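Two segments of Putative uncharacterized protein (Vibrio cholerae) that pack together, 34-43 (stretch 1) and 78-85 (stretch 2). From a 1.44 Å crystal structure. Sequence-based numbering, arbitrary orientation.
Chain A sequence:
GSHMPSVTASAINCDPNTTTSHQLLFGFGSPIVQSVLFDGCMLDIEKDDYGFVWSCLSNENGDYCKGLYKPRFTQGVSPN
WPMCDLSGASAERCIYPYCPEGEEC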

ATOM      1  N   GLN A  34     -11.489  10.682   6.087  1.00  8.15           N
ATOM      2  CA  GLN A  34     -10.547  11.361   6.982  1.00  8.51           C
ATOM      3  C   GLN A  34     -10.008  10.474   8.093  1.00  8.54           C
ATOM      4  O   GLN A  34      -8.813  10.487   8.388  1.00  8.41           O
ATOM      5  CB  GLN A  34     -11.199  12.613   7.580  1.00  8.83           C
ATOM      6  CG  GLN A  34     -11.516  13.685   6.540  1.00  9.40           C
ATOM      7  CD  GLN A  34     -10.267  14.296   5.940  1.00  9.79           C
ATOM      8  OE1 GLN A  34      -9.504  14.969   6.631  1.00 10.80           O
ATOM      9  NE2 GLN A  34     -10.041  14.058   4.657  1.00  9.91           N
ATOM     10  N   SER A  35     -10.901   9.714   8.709  1.00  8.77           N
ATOM     11  CA  SER A  35     -10.543   8.833   9.806  1.00  9.08           C
ATOM     12  C   SER A  35     -11.286   7.521   9.662  1.00  8.83           C
ATOM     13  O   SER A  35     -12.471   7.504   9.329  1.00  8.74           O
ATOM     14  CB  SER A  35     -10.865   9.478  11.155  1.00  9.58           C
ATOM     15  OG  SER A  35     -10.119  10.670  11.367  1.00 10.65           O
ATOM     16  N   VAL A  36     -10.574   6.422   9.896  1.00  8.78           N
ATOM     17  CA  VAL A  36     -11.130   5.085   9.752  1.00  8.81           C
ATOM     18  C   VAL A  36     -10.718   4.246  10.949  1.00  8.72           C
ATOM     19  O   VAL A  36      -9.538   4.220  11.320  1.00  8.87           O
ATOM     20  CB  VAL A  36     -10.636   4.391   8.462  1.00  8.92           C
ATOM     21  CG1 VAL A  36     -11.157   2.960   8.379  1.00  9.07           C
ATOM     22  CG2 VAL A  36     -11.057   5.170   7.227  1.00  9.10           C
ATOM     23  N   LEU A  37     -11.690   3.568  11.548  1.00  8.71           N
ATOM     24  CA  LEU A  37     -11.401   2.555  12.552  1.00  8.85           C
ATOM     25  C   LEU A  37     -11.113   1.240  11.834  1.00  8.91           C
ATOM     26  O   LEU A  37     -12.026   0.556  11.359  1.00  8.90           O
ATOM     27  CB  LEU A  37     -12.554   2.431  13.546  1.00  9.08           C
ATOM     28  CG  LEU A  37     -12.296   1.582  14.793  1.00  9.26           C
ATOM     29  CD1 LEU A  37     -11.147   2.148  15.620  1.00  9.51           C
ATOM     30  CD2 LEU A  37     -13.575   1.522  15.610  1.00  9.58           C
ATOM     31  N   PHE A  38      -9.825   0.924  11.730  1.00  9.08           N
ATOM     32  CA  PHE A  38      -9.359  -0.213  10.950  1.00  9.63           C
ATOM     33  C   PHE A  38      -8.736  -1.233  11.876  1.00  9.78           C
ATOM     34  O   PHE A  38      -7.709  -0.963  12.508  1.00  9.56           O
ATOM     35  CB  PHE A  38      -8.337   0.240   9.896  1.00 10.10           C
ATOM     36  CG  PHE A  38      -7.717  -0.897   9.126  1.00 10.65           C
ATOM     37  CD1 PHE A  38      -6.481  -1.422   9.502  1.00 11.12           C
ATOM     38  CD2 PHE A  38      -8.377  -1.452   8.035  1.00 11.17           C
ATOM     39  CE1 PHE A  38      -5.915  -2.477   8.799  1.00 11.56           C
ATOM     40  CE2 PHE A  38      -7.811  -2.502   7.326  1.00 11.74           C
ATOM     41  CZ  PHE A  38      -6.581  -3.015   7.708  1.00 11.78           C
ATOM     42  N   ASP A  39      -9.362  -2.406  11.942  1.00 10.25           N
ATOM     43  CA  ASP A  39      -8.881  -3.501  12.783  1.00 10.69           C
ATOM     44  C   ASP A  39      -8.640  -3.026  14.230  1.00 10.11           C
ATOM     45  O   ASP A  39      -7.663  -3.407  14.883  1.00 10.26           O
ATOM     46  CB  ASP A  39      -7.618  -4.110  12.157  1.00 12.10           C
ATOM     47  CG  ASP A  39      -7.407  -5.564  12.535  1.00 13.29           C
ATOM     48  OD1 ASP A  39      -8.387  -6.272  12.852  1.00 14.06           O
ATOM     49  OD2 ASP A  39      -6.240  -5.998  12.500  1.00 14.69           O
ATOM     50  N   GLY A  40      -9.547  -2.177  14.713  1.00  9.47           N
ATOM     51  CA  GLY A  40      -9.498  -1.656  16.080  1.00  9.05           C
ATOM     52  C   GLY A  40      -8.624  -0.430  16.282  1.00  8.79           C
ATOM     53  O   GLY A  40      -8.622   0.148  17.360  1.00  8.50           O
ATOM     54  N   CYS A  41      -7.891  -0.034  15.242  1.00  8.66           N
ATOM     55  CA  CYS A  41      -6.958   1.083  15.302  1.00  8.79           C
ATOM     56  C   CYS A  41      -7.506   2.280  14.543  1.00  8.52           C
ATOM     57  O   CYS A  41      -7.919   2.151  13.390  1.00  8.51           O
ATOM     58  CB  CYS A  41      -5.619   0.670  14.693  1.00  9.28           C
ATOM     59  SG  CYS A  41      -4.297   1.886  14.902  1.00  9.96           S
ATOM     60  N   MET A  42      -7.510   3.444  15.186  1.00  8.32           N
ATOM     61  CA  MET A  42      -7.981   4.653  14.521  1.00  8.30           C
ATOM     62  C   MET A  42      -6.891   5.242  13.635  1.00  8.12           C
ATOM     63  O   MET A  42      -5.823   5.625  14.117  1.00  7.89           O
ATOM     64  CB  MET A  42      -8.462   5.688  15.531  1.00  8.70           C
ATOM     65  CG  MET A  42      -9.180   6.862  14.880  1.00  9.18           C
ATOM     66  SD  MET A  42     -10.787   6.440  14.182  1.00 10.02           S
ATOM     67  CE  MET A  42     -11.770   6.340  15.677  1.00  9.66           C
ATOM     68  N   LEU A  43      -7.180   5.308  12.340  1.00  7.97           N
ATOM     69  CA  LEU A  43      -6.231   5.791  11.341  1.00  8.17           C
ATOM     70  C   LEU A  43      -6.711   7.093  10.739  1.00  8.35           C
ATOM     71  O   LEU A  43      -7.907   7.269  10.525  1.00  8.61           O
ATOM     72  CB  LEU A  43      -6.070   4.767  10.212  1.00  8.17           C
ATOM     73  CG  LEU A  43      -5.783   3.298  10.538  1.00  8.25           C
ATOM     74  CD1 LEU A  43      -5.496   2.520   9.262  1.00  8.30           C
ATOM     75  CD2 LEU A  43      -4.632   3.144  11.521  1.00  8.47           C
TER
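Stretch 2, residues 78-85: SPNWPMCD

A segment without regular secondary structure can pack against a β-hairpin without any hydrogen bond between the two, and the contact between residues 78-85 and the hairpin of residues 34-43 is a compact example. At its apolar centre lies Trp81, which has more of its surface covered by the hairpin than any other residue of its segment. With chi1 at -71° (m) and chi2 at -10°, its indole reaches back to the strands and meets Met42, whose SD lies 3.5 Å from Trp81 CZ3. The sulfur sits 4.6 Å from the centroid of the six-membered ring of Trp81 and 67° off the ring normal, an oblique sulfur-aromatic approach.

Pro79 extends this centre. Its ring, puckered C-gamma endo, touches two hairpin side chains: Met42 CE is 4.0 Å from Pro79 CG, and Leu37 CD2 is 3.9 Å from Pro79 CD. Met42, with chi1 t and both chi2 and chi3 p, touches both Trp81 and Pro79; Met42 CE also lies 3.5 Å from Trp81 CH2. Further along, Val36 CG1 approaches Cys84 SG at 3.9 Å. The CA-to-CB bond of Val36 points away from the other segment, yet the branched side chain still brings a methyl within reach. The sulfur of Cys84 is also bonded covalently elsewhere in the structure.

The hairpin that receives these contacts is regular in its hydrogen bonding. Residues 35-38 and 41-43 form antiparallel strands joined by a type I' turn from Phe38 to Cys41, in which Asp39 and Gly40 both have positive phi. Paired hydrogen bonds hold the strands: Val36 N to Leu43 O at 2.9 Å and Leu43 N to Val36 O at 2.8 Å, then Phe38 N to Cys41 O at 2.8 Å and Cys41 N to Phe38 O at 2.9 Å.

Stretch 2 is extended for most of its length, with one weak internal hydrogen bond, from Trp81 N to Pro79 O at 3.1 Å. It runs across the strand 35-38 rather than alongside it: Pro79 lies nearest Leu37, with CA atoms 8.6 Å apart, and Cys84 nearest Val36, with CA atoms 7.9 Å apart. Such spacing leaves room for side chains between the backbones.

Toward its polar edge the contact becomes looser. Leu37 N lies near the plane of the Trp81 ring, at its edge, 4.3 Å from Trp81 CZ3, while Ser35 O is 3.9 Å from Trp81 CZ3. Ser35 CB comes within 4.1 Å of Trp81 CH2. No hydrogen bond crosses between the segments, so this polar fringe contributes proximity without pairing, and the 264 Å² buried, both sides summed, is accompanied mainly by contacts between apolar and sulfur-bearing side chains.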

ATOM      1  N   SER A  78     -14.441   4.171  21.023  1.00  9.54           N
ATOM      2  CA  SER A  78     -15.393   3.360  20.272  1.00  9.76           C
ATOM      3  C   SER A  78     -16.518   4.231  19.716  1.00 10.04           C
ATOM      4  O   SER A  78     -17.511   4.474  20.400  1.00 10.23           O
ATOM      5  CB  SER A  78     -15.959   2.235  21.142  1.00  9.72           C
ATOM      6  OG  SER A  78     -16.734   1.353  20.348  1.00  9.80           O
ATOM      7  N   PRO A  79     -16.365   4.708  18.467  1.00 10.27           N
ATOM      8  CA  PRO A  79     -17.358   5.624  17.918  1.00 10.42           C
ATOM      9  C   PRO A  79     -18.566   4.908  17.324  1.00 10.45           C
ATOM     10  O   PRO A  79     -18.443   3.794  16.814  1.00 10.24           O
ATOM     11  CB  PRO A  79     -16.583   6.337  16.815  1.00 10.59           C
ATOM     12  CG  PRO A  79     -15.612   5.318  16.331  1.00 10.72           C
ATOM     13  CD  PRO A  79     -15.258   4.466  17.523  1.00 10.40           C
ATOM     14  N   ASN A  80     -19.724   5.559  17.388  1.00 10.58           N
ATOM     15  CA  ASN A  80     -20.911   5.075  16.700  1.00 10.80           C
ATOM     16  C   ASN A  80     -20.894   5.587  15.268  1.00 10.73           C
ATOM     17  O   ASN A  80     -21.530   6.593  14.941  1.00 11.24           O
ATOM     18  CB  ASN A  80     -22.189   5.509  17.429  1.00 11.26           C
ATOM     19  CG  ASN A  80     -23.436   4.864  16.857  1.00 11.63           C
ATOM     20  OD1 ASN A  80     -23.368   3.981  16.004  1.00 12.07           O
ATOM     21  ND2 ASN A  80     -24.592   5.308  17.333  1.00 12.45           N
ATOM     22  N   TRP A  81     -20.131   4.891  14.431  1.00 10.35           N
ATOM     23  CA  TRP A  81     -19.958   5.256  13.029  1.00 10.15           C
ATOM     24  C   TRP A  81     -20.489   4.189  12.119  1.00 10.07           C
ATOM     25  O   TRP A  81     -20.543   3.019  12.501  1.00 10.33           O
ATOM     26  CB  TRP A  81     -18.480   5.449  12.711  1.00  9.91           C
ATOM     27  CG  TRP A  81     -17.819   6.665  13.301  1.00  9.84           C
ATOM     28  CD1 TRP A  81     -18.410   7.745  13.954  1.00  9.76           C
ATOM     29  CD2 TRP A  81     -16.391   6.979  13.261  1.00  9.86           C
ATOM     30  NE1 TRP A  81     -17.465   8.667  14.327  1.00  9.83           N
ATOM     31  CE2 TRP A  81     -16.232   8.270  13.934  1.00  9.80           C
ATOM     32  CE3 TRP A  81     -15.267   6.340  12.751  1.00  9.70           C
ATOM     33  CZ2 TRP A  81     -14.987   8.870  14.089  1.00  9.89           C
ATOM     34  CZ3 TRP A  81     -14.025   6.957  12.902  1.00  9.75           C
ATOM     35  CH2 TRP A  81     -13.890   8.191  13.558  1.00  9.77           C
ATOM     36  N   PRO A  82     -20.860   4.569  10.882  1.00 10.09           N
ATOM     37  CA  PRO A  82     -21.262   3.584   9.886  1.00  9.95           C
ATOM     38  C   PRO A  82     -20.068   2.795   9.364  1.00  9.92           C
ATOM     39  O   PRO A  82     -18.918   3.199   9.553  1.00  9.83           O
ATOM     40  CB  PRO A  82     -21.834   4.447   8.756  1.00  9.98           C
ATOM     41  CG  PRO A  82     -21.068   5.719   8.851  1.00 10.13           C
ATOM     42  CD  PRO A  82     -20.802   5.932  10.320  1.00 10.16           C
ATOM     43  N   MET A  83     -20.341   1.673   8.716  1.00 10.10           N
ATOM     44  CA  MET A  83     -19.308   0.926   8.020  1.00 10.12           C
ATOM     45  C   MET A  83     -18.872   1.701   6.781  1.00  9.84           C
ATOM     46  O   MET A  83     -19.698   2.323   6.105  1.00  9.90           O
ATOM     47  CB  MET A  83     -19.818  -0.465   7.631  1.00 10.92           C
ATOM     48  CG  MET A  83     -20.258  -1.324   8.816  1.00 11.60           C
ATOM     49  SD  MET A  83     -18.975  -1.604  10.058  1.00 13.02           S
ATOM     50  CE  MET A  83     -17.783  -2.536   9.112  1.00 12.99           C
ATOM     51  N   CYS A  84     -17.572   1.693   6.500  1.00  9.45           N
ATOM     52  CA  CYS A  84     -17.077   2.308   5.272  1.00  9.20           C
ATOM     53  C   CYS A  84     -17.725   1.642   4.067  1.00  9.34           C
ATOM     54  O   CYS A  84     -17.922   0.424   4.051  1.00  9.81           O
ATOM     55  CB  CYS A  84     -15.552   2.192   5.173  1.00  8.95           C
ATOM     56  SG  CYS A  84     -14.644   2.903   6.567  1.00  8.63           S
ATOM     57  N   ASP A  85     -18.061   2.446   3.063  1.00  9.07           N
ATOM     58  CA  ASP A  85     -18.630   1.923   1.830  1.00  9.27           C
ATOM     59  C   ASP A  85     -17.507   1.655   0.847  1.00  9.31           C
ATOM     60  O   ASP A  85     -16.751   2.560   0.482  1.00  8.87           O
ATOM     61  CB  ASP A  85     -19.652   2.900   1.240  1.00  9.25           C
ATOM     62  CG  ASP A  85     -20.505   2.274   0.139  1.00  9.45           C
ATOM     63  OD1 ASP A  85     -21.556   2.848  -0.201  1.00  9.75           O
ATOM     64  OD2 ASP A  85     -20.132   1.215  -0.399  1.00  9.35           O
TER